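Local coordinates for protein nicotinamide riboside transporter PnuC (Neisseria mucosa ATCC 25996, PDB 4QTN) that binds nicotinamide riboside within its membrane-embedded homotrimer and probably carries this vitamin B3 form across the inner membrane, at residues L210-M213 against Y214-L218; I190-I193 against S194-V198; L23-F26 against L27-A31. All coordinates share one frame; numbering follows the deposited sequence.

Contact 3 (23-31) comes first along the chain, on helix 17-34; contact 2 (190-198) follows on helix 181-198, and contact 1 (210-218) on helix 208-234, the next helix after it. Each is a nine-residue stretch, about two and a half turns, of a transmembrane helix. Contact 1 lies in the middle: its centre is about 10 Å from that of contact 2 and about 12 Å from that of contact 3, and it touches both, Y214 reaching T192 and M216 reaching I29 and F26. Contacts 2 and 3 stay about 11 Å apart at their nearest atoms. Helix 208-234, which carries Y217 of the nicotinamide riboside site, thus lies between helices 17-34 and 181-198, and all three contacts also meet another subunit.

Contact 1: L210-M213 against Y214-L218; sequences LLLM and YVMYL
Selenomethionine M213 lies against the ring of Y217 one helical turn on, and this pair is the apolar centre of the contact. CG of M213 sits over one ring face, 4.0 Å from the centroid of the Y217 ring and offset toward its rim, a CH-pi contact. The chain leaves with CG anti to the backbone N (chi1 178°) and stays extended at chi2, which lays CG and SE along the ring. SE of M213 stands 4.4 Å from the centroid of the Y217 ring, oblique to the face, a Met-aromatic contact. A bend at chi3 swings the terminal CE toward the Y214 ring, at a spacing too short to be trusted. A looser apolar touch joins L212 CD1 to M216 CE at 4.2 Å. Outward comes the backbone, with i to i+4 bonds from Y214 N to L210 O (3.0 Å), M216 N to L212 O (3.1 Å) and Y217 N to M213 O (2.8 Å). The same L210 O lies at the edge of the Y214 ring, 3.4 Å from Y214 CD2. Y217 OH bonds G50 O on helix 41-59, and the tyrosine touches nicotinamide riboside. The ring is held by that hydrogen bond at its hydroxyl and backed by a polarisable selenium and a methylene, which probably limits how far it can turn, consistent with a binding-site residue kept in a fixed pose.

Contact 2: I190-I193 against S194-V198; sequences ILTI and SLWAV
T192 and W196, one turn apart, lie side by side and point the same way, and theirs is the main side-chain meeting in this part of helix 181-198. The methyl CG2 of T192 touches the pyrrole part of the indole, 3.6 Å from W196 CD1 and 3.7 Å from W196 NE1. The carbonyl of T192 reaches the same ring at its edge, with T192 O 3.2 Å from W196 CD1. That oxygen also accepts W196 N at 3.1 Å. Two more i to i+4 backbone bonds flank it, L195 N to L191 O at 3.0 Å and A197 N to I193 O at 2.9 Å. On another side of the helix S194 OG turns back to I190 O, 3.3 Å away, in a weak hydrogen bond. Further out, two polar partners probably help to orient the central pair. In T192 the hydroxyl is anti to the carbonyl carbon (chi1 -46°) and bonds V188 O, one turn back, a setting that turns CG2 toward the indole. W196 NE1 bonds Y75 OH of helix 64-80, helping to hold the indole. Around this part of the helix, T192 and L195 pack on T163 of helix 158-175 and E87 of helix 85-107, I193 meets L211, Y214 and V215 of helix 208-234, and I190 packs on V215 of the third subunit.

Contact 3: L23-F26 against L27-A31; sequences LLMF and LGIQA. With BOG (octyl beta-D-glucopyranoside), chain J.
L23 with L27 and M25 with I29 make local i to i+4 contacts along the transmembrane helix 17-34, in a stretch that the helix backbone dominates. Four successive bonds carry it: L27 N to L23 O, G28 N to L24 O, I29 N to M25 O and Q30 N to F26 O. In the third, I29 N is 3.0 Å from M25 O; the last is the longest, Q30 N lying 3.2 Å from F26 O. The side chains add two light apolar touches. Selenomethionine M25 and I29 run alongside each other, M25 CG meeting I29 CG1 at 4.1 Å. I29 CG1 is anti to the carbonyl carbon of its own residue (chi1 -53°), a torsion that turns it back toward M25. L23 CG approaches L27 CD1 at 4.3 Å, and L27 CG rests by the carbonyl oxygen L23 O. The face near the start of the stretch meets a bound detergent: L23 CD2 is 3.6 Å from C6' of octyl glucoside, and L24 CD2 is 4.0 Å from its C5'. These are alkyl-chain contacts; the detergent is also hydrogen-bonded to F12 O, W15 N and E117 OE1. L23 and L27 also lean on V55 and L52 of helix 41-59, and F26 and I29 on M216 of helix 208-234. L24, M25 and I29 pack on W131, A183 and V166 of the second subunit. Apart from Q30, and G28, which has none, the side chains are hydrocarbon, aromatic or selenoether, so their grip on lipid-like chains, helices and the neighbouring subunit alike is by van der Waals contact, while the backbone N-H groups of L27 to A31 bond to carbonyls one turn back.

Contact 1: L210-M213 against Y214-L218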
loop_
_atom_site.group_PDB
_atom_site.type_symbol
_atom_site.label_atom_id
_atom_site.label_comp_id
_atom_site.label_asym_id
_atom_site.label_seq_id
_atom_site.Cartn_x
_atom_site.Cartn_y
_atom_site.Cartn_z
ATOM N N LEU C 210 -17.392 -4.303 4.760
ATOM C CA LEU C 210 -16.963 -2.939 5.074
ATOM C C LEU C 210 -15.451 -2.796 5.297
ATOM O O LEU C 210 -14.865 -1.775 4.927
ATOM C CB LEU C 210 -17.764 -2.355 6.242
ATOM C CG LEU C 210 -19.277 -2.210 6.018
ATOM C CD1 LEU C 210 -19.915 -1.379 7.118
ATOM C CD2 LEU C 210 -19.584 -1.614 4.651
ATOM N N LEU C 211 -14.823 -3.817 5.884
ATOM C CA LEU C 211 -13.369 -3.875 5.925
ATOM C C LEU C 211 -12.824 -3.907 4.509
ATOM O O LEU C 211 -11.858 -3.213 4.197
ATOM C CB LEU C 211 -12.881 -5.093 6.711
ATOM C CG LEU C 211 -11.370 -5.391 6.682
ATOM C CD1 LEU C 211 -10.522 -4.143 6.942
ATOM C CD2 LEU C 211 -11.035 -6.484 7.677
ATOM N N LEU C 212 -13.453 -4.703 3.641
ATOM C CA LEU C 212 -13.058 -4.724 2.237
ATOM C C LEU C 212 -13.337 -3.393 1.576
ATOM O O LEU C 212 -12.527 -2.903 0.789
ATOM C CB LEU C 212 -13.734 -5.858 1.467
ATOM C CG LEU C 212 -12.802 -6.989 1.007
ATOM C CD1 LEU C 212 -13.463 -7.782 -0.096
ATOM C CD2 LEU C 212 -11.453 -6.477 0.531
HETATM N N MSE C 213 -14.474 -2.793 1.919
HETATM C CA MSE C 213 -14.818 -1.486 1.400
HETATM C C MSE C 213 -13.711 -0.479 1.653
HETATM O O MSE C 213 -13.314 0.241 0.738
HETATM C CB MSE C 213 -16.107 -0.990 2.001
HETATM C CG MSE C 213 -16.370 0.389 1.447
HETATM SE SE MSE C 213 -17.933 1.127 2.333
HETATM C CE MSE C 213 -17.094 1.491 4.071
ATOM N N TYR C 214 -13.195 -0.424 2.884
ATOM C CA TYR C 214 -12.130 0.531 3.211
ATOM C C TYR C 214 -10.807 0.282 2.522
ATOM O O TYR C 214 -10.018 1.210 2.370
ATOM C CB TYR C 214 -11.944 0.695 4.719
ATOM C CG TYR C 214 -12.835 1.743 5.250
ATOM C CD1 TYR C 214 -12.452 3.072 5.230
ATOM C CD2 TYR C 214 -14.123 1.435 5.657
ATOM C CE1 TYR C 214 -13.311 4.068 5.648
ATOM C CE2 TYR C 214 -14.993 2.419 6.090
ATOM C CZ TYR C 214 -14.586 3.737 6.076
ATOM O OH TYR C 214 -15.446 4.727 6.498
ATOM N N VAL C 215 -10.559 -0.950 2.078
ATOM C CA VAL C 215 -9.402 -1.190 1.223
ATOM C C VAL C 215 -9.634 -0.576 -0.154
ATOM O O VAL C 215 -8.765 0.105 -0.679
ATOM C CB VAL C 215 -9.022 -2.679 1.127
ATOM C CG1 VAL C 215 -7.856 -2.890 0.159
ATOM C CG2 VAL C 215 -8.651 -3.194 2.497
HETATM N N MSE C 216 -10.837 -0.755 -0.700
HETATM C CA MSE C 216 -11.172 -0.173 -2.010
HETATM C C MSE C 216 -11.195 1.333 -1.915
HETATM O O MSE C 216 -10.808 2.024 -2.853
HETATM C CB MSE C 216 -12.493 -0.718 -2.520
HETATM C CG MSE C 216 -12.495 -2.239 -2.417
HETATM SE SE MSE C 216 -14.269 -2.952 -2.921
HETATM C CE MSE C 216 -13.774 -4.851 -3.056
ATOM N N TYR C 217 -11.627 1.848 -0.768
ATOM C CA TYR C 217 -11.543 3.277 -0.480
ATOM C C TYR C 217 -10.123 3.814 -0.602
ATOM O O TYR C 217 -9.919 4.887 -1.158
ATOM C CB TYR C 217 -12.074 3.581 0.919
ATOM C CG TYR C 217 -13.547 3.830 0.965
ATOM C CD1 TYR C 217 -14.374 3.419 -0.086
ATOM C CD2 TYR C 217 -14.141 4.451 2.079
ATOM C CE1 TYR C 217 -15.743 3.631 -0.044
ATOM C CE2 TYR C 217 -15.517 4.665 2.134
ATOM C CZ TYR C 217 -16.314 4.255 1.065
ATOM O OH TYR C 217 -17.675 4.463 1.096
ATOM N N LEU C 218 -9.155 3.079 -0.050
ATOM C CA LEU C 218 -7.764 3.510 -0.018
ATOM C C LEU C 218 -7.204 3.644 -1.431
ATOM O O LEU C 218 -6.574 4.662 -1.775
ATOM C CB LEU C 218 -6.916 2.516 0.794
ATOM C CG LEU C 218 -5.531 2.855 1.413
ATOM C CD1 LEU C 218 -4.595 1.665 1.230
ATOM C CD2 LEU C 218 -4.863 4.153 0.920
#

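Contact 2: I190-I193 against S194-V198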
loop_
_atom_site.group_PDB
_atom_site.type_symbol
_atom_site.label_atom_id
_atom_site.label_comp_id
_atom_site.label_asym_id
_atom_site.label_seq_id
_atom_site.Cartn_x
_atom_site.Cartn_y
_atom_site.Cartn_z
ATOM N N ILE C 190 -6.295 4.450 5.662
ATOM C CA ILE C 190 -5.363 3.588 6.382
ATOM C C ILE C 190 -5.749 3.443 7.861
ATOM O O ILE C 190 -5.456 2.439 8.477
ATOM C CB ILE C 190 -3.933 4.103 6.296
ATOM C CG1 ILE C 190 -3.425 4.026 4.861
ATOM C CG2 ILE C 190 -3.031 3.316 7.224
ATOM C CD1 ILE C 190 -2.053 4.645 4.662
ATOM N N LEU C 191 -6.426 4.434 8.420
ATOM C CA LEU C 191 -6.847 4.335 9.825
ATOM C C LEU C 191 -8.066 3.450 10.037
ATOM O O LEU C 191 -8.016 2.516 10.826
ATOM C CB LEU C 191 -7.028 5.711 10.456
ATOM C CG LEU C 191 -5.678 6.409 10.620
ATOM C CD1 LEU C 191 -5.812 7.715 11.373
ATOM C CD2 LEU C 191 -4.676 5.479 11.296
ATOM N N THR C 192 -9.142 3.714 9.296
ATOM C CA THR C 192 -10.359 2.892 9.388
ATOM C C THR C 192 -10.163 1.396 9.013
ATOM O O THR C 192 -10.903 0.537 9.505
ATOM C CB THR C 192 -11.504 3.471 8.556
ATOM O OG1 THR C 192 -11.592 4.867 8.793
ATOM C CG2 THR C 192 -12.810 2.834 8.946
ATOM N N ILE C 193 -9.187 1.089 8.147
ATOM C CA ILE C 193 -8.861 -0.310 7.874
ATOM C C ILE C 193 -8.400 -0.981 9.164
ATOM O O ILE C 193 -8.877 -2.067 9.499
ATOM C CB ILE C 193 -7.800 -0.475 6.761
ATOM C CG1 ILE C 193 -8.412 -0.226 5.392
ATOM C CG2 ILE C 193 -7.248 -1.885 6.760
ATOM C CD1 ILE C 193 -7.383 -0.074 4.300
ATOM N N SER C 194 -7.511 -0.301 9.907
ATOM C CA SER C 194 -7.055 -0.758 11.245
ATOM C C SER C 194 -8.192 -0.890 12.225
ATOM O O SER C 194 -8.202 -1.801 13.023
ATOM C CB SER C 194 -6.040 0.207 11.842
ATOM O OG SER C 194 -4.918 0.365 11.012
ATOM N N LEU C 195 -9.124 0.067 12.197
ATOM C CA LEU C 195 -10.319 0.023 13.058
ATOM C C LEU C 195 -11.125 -1.247 12.883
ATOM O O LEU C 195 -11.459 -1.907 13.862
ATOM C CB LEU C 195 -11.212 1.231 12.826
ATOM C CG LEU C 195 -10.729 2.492 13.501
ATOM C CD1 LEU C 195 -11.862 3.499 13.567
ATOM C CD2 LEU C 195 -10.196 2.170 14.892
ATOM N N TRP C 196 -11.438 -1.594 11.644
ATOM C CA TRP C 196 -12.161 -2.819 11.396
ATOM C C TRP C 196 -11.284 -4.076 11.541
ATOM O O TRP C 196 -11.809 -5.171 11.687
ATOM C CB TRP C 196 -12.824 -2.788 10.033
ATOM C CG TRP C 196 -13.949 -1.830 9.919
ATOM C CD1 TRP C 196 -13.905 -0.591 9.370
ATOM C CD2 TRP C 196 -15.309 -2.054 10.296
ATOM N NE1 TRP C 196 -15.150 -0.014 9.391
ATOM C CE2 TRP C 196 -16.032 -0.893 9.950
ATOM C CE3 TRP C 196 -15.987 -3.122 10.896
ATOM C CZ2 TRP C 196 -17.400 -0.760 10.192
ATOM C CZ3 TRP C 196 -17.355 -2.997 11.130
ATOM C CH2 TRP C 196 -18.045 -1.819 10.784
ATOM N N ALA C 197 -9.963 -3.919 11.490
ATOM C CA ALA C 197 -9.077 -5.057 11.692
ATOM C C ALA C 197 -8.917 -5.371 13.159
ATOM O O ALA C 197 -8.836 -6.536 13.538
ATOM C CB ALA C 197 -7.729 -4.833 11.045
ATOM N N VAL C 198 -8.858 -4.345 14.003
ATOM C CA VAL C 198 -8.756 -4.607 15.436
ATOM C C VAL C 198 -10.103 -5.021 15.996
ATOM O O VAL C 198 -10.173 -5.881 16.869
ATOM C CB VAL C 198 -8.064 -3.468 16.266
ATOM C CG1 VAL C 198 -6.652 -3.222 15.771
ATOM C CG2 VAL C 198 -8.873 -2.185 16.262
#

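Contact 3: L23-F26 against L27-A31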
loop_
_atom_site.group_PDB
_atom_site.type_symbol
_atom_site.label_atom_id
_atom_site.label_comp_id
_atom_site.label_asym_id
_atom_site.label_seq_id
_atom_site.Cartn_x
_atom_site.Cartn_y
_atom_site.Cartn_z
ATOM N N LEU C 23 -14.030 0.305 -11.067
ATOM C CA LEU C 23 -15.334 0.421 -10.427
ATOM C C LEU C 23 -16.135 -0.881 -10.554
ATOM O O LEU C 23 -16.686 -1.377 -9.567
ATOM C CB LEU C 23 -16.124 1.577 -11.014
ATOM C CG LEU C 23 -17.489 1.769 -10.370
ATOM C CD1 LEU C 23 -17.340 2.189 -8.912
ATOM C CD2 LEU C 23 -18.284 2.788 -11.165
ATOM N N LEU C 24 -16.186 -1.429 -11.773
ATOM C CA LEU C 24 -16.868 -2.695 -12.018
ATOM C C LEU C 24 -16.258 -3.839 -11.217
ATOM O O LEU C 24 -16.980 -4.617 -10.602
ATOM C CB LEU C 24 -16.915 -3.023 -13.517
ATOM C CG LEU C 24 -17.743 -2.038 -14.356
ATOM C CD1 LEU C 24 -17.742 -2.396 -15.832
ATOM C CD2 LEU C 24 -19.161 -1.978 -13.816
HETATM N N MSE C 25 -14.936 -3.908 -11.162
HETATM C CA MSE C 25 -14.303 -4.919 -10.335
HETATM C C MSE C 25 -14.577 -4.709 -8.860
HETATM O O MSE C 25 -14.639 -5.667 -8.100
HETATM C CB MSE C 25 -12.828 -5.005 -10.557
HETATM C CG MSE C 25 -12.317 -6.166 -9.729
HETATM SE SE MSE C 25 -10.391 -5.987 -9.549
HETATM C CE MSE C 25 -10.040 -6.583 -11.384
ATOM N N PHE C 26 -14.739 -3.463 -8.435
ATOM C CA PHE C 26 -14.984 -3.195 -7.025
ATOM C C PHE C 26 -16.367 -3.672 -6.613
ATOM O O PHE C 26 -16.544 -4.235 -5.533
ATOM C CB PHE C 26 -14.820 -1.718 -6.720
ATOM C CG PHE C 26 -13.406 -1.317 -6.408
ATOM C CD1 PHE C 26 -12.480 -2.261 -5.937
ATOM C CD2 PHE C 26 -12.999 0.016 -6.542
ATOM C CE1 PHE C 26 -11.178 -1.888 -5.630
ATOM C CE2 PHE C 26 -11.703 0.389 -6.235
ATOM C CZ PHE C 26 -10.792 -0.569 -5.775
ATOM N N LEU C 27 -17.342 -3.455 -7.491
ATOM C CA LEU C 27 -18.710 -3.913 -7.265
ATOM C C LEU C 27 -18.796 -5.426 -7.376
ATOM O O LEU C 27 -19.553 -6.059 -6.650
ATOM C CB LEU C 27 -19.667 -3.256 -8.256
ATOM C CG LEU C 27 -19.621 -1.733 -8.238
ATOM C CD1 LEU C 27 -20.492 -1.134 -9.334
ATOM C CD2 LEU C 27 -20.006 -1.203 -6.864
ATOM N N GLY C 28 -17.996 -6.001 -8.273
ATOM C CA GLY C 28 -17.855 -7.454 -8.378
ATOM C C GLY C 28 -17.411 -8.135 -7.088
ATOM O O GLY C 28 -18.088 -9.043 -6.603
ATOM N N ILE C 29 -16.261 -7.713 -6.550
ATOM C CA ILE C 29 -15.720 -8.289 -5.308
ATOM C C ILE C 29 -16.735 -8.132 -4.183
ATOM O O ILE C 29 -16.821 -8.962 -3.263
ATOM C CB ILE C 29 -14.389 -7.606 -4.893
ATOM C CG1 ILE C 29 -13.376 -7.628 -6.044
ATOM C CG2 ILE C 29 -13.795 -8.257 -3.651
ATOM C CD1 ILE C 29 -13.028 -9.013 -6.545
ATOM N N GLN C 30 -17.514 -7.067 -4.274
ATOM C CA GLN C 30 -18.545 -6.784 -3.309
ATOM C C GLN C 30 -19.734 -7.731 -3.513
ATOM O O GLN C 30 -20.275 -8.270 -2.543
ATOM C CB GLN C 30 -18.978 -5.311 -3.421
ATOM C CG GLN C 30 -19.344 -4.653 -2.101
ATOM C CD GLN C 30 -18.394 -5.019 -0.973
ATOM O OE1 GLN C 30 -18.791 -5.682 -0.011
ATOM N NE2 GLN C 30 -17.133 -4.587 -1.084
ATOM N N ALA C 31 -20.108 -7.952 -4.779
ATOM C CA ALA C 31 -21.171 -8.907 -5.132
ATOM C C ALA C 31 -20.772 -10.300 -4.733
ATOM O O ALA C 31 -21.553 -11.028 -4.118
ATOM C CB ALA C 31 -21.470 -8.861 -6.620
HETATM C C1 BOG J . -18.774 4.226 -21.038
HETATM O O1 BOG J . -18.424 3.458 -19.940
HETATM C C2 BOG J . -18.155 5.611 -20.908
HETATM O O2 BOG J . -18.664 6.317 -19.714
HETATM C C3 BOG J . -18.463 6.440 -22.104
HETATM O O3 BOG J . -17.862 7.760 -21.910
HETATM C C4 BOG J . -17.963 5.828 -23.373
HETATM O O4 BOG J . -18.487 6.559 -24.498
HETATM C C5 BOG J . -18.289 4.325 -23.537
HETATM O O5 BOG J . -18.302 3.516 -22.274
HETATM C C6 BOG J . -17.258 3.745 -24.439
HETATM O O6 BOG J . -17.772 2.601 -25.114
HETATM C "C1'" BOG J . -19.470 3.298 -18.946
HETATM C "C2'" BOG J . -18.788 2.925 -17.590
HETATM C "C3'" BOG J . -19.834 2.643 -16.539
HETATM C "C4'" BOG J . -19.111 2.105 -15.265
HETATM C "C5'" BOG J . -20.137 1.858 -14.117
HETATM C "C6'" BOG J . -20.796 3.198 -13.703
HETATM C "C7'" BOG J . -22.332 3.032 -13.587
HETATM C "C8'" BOG J . -22.757 2.788 -12.097
#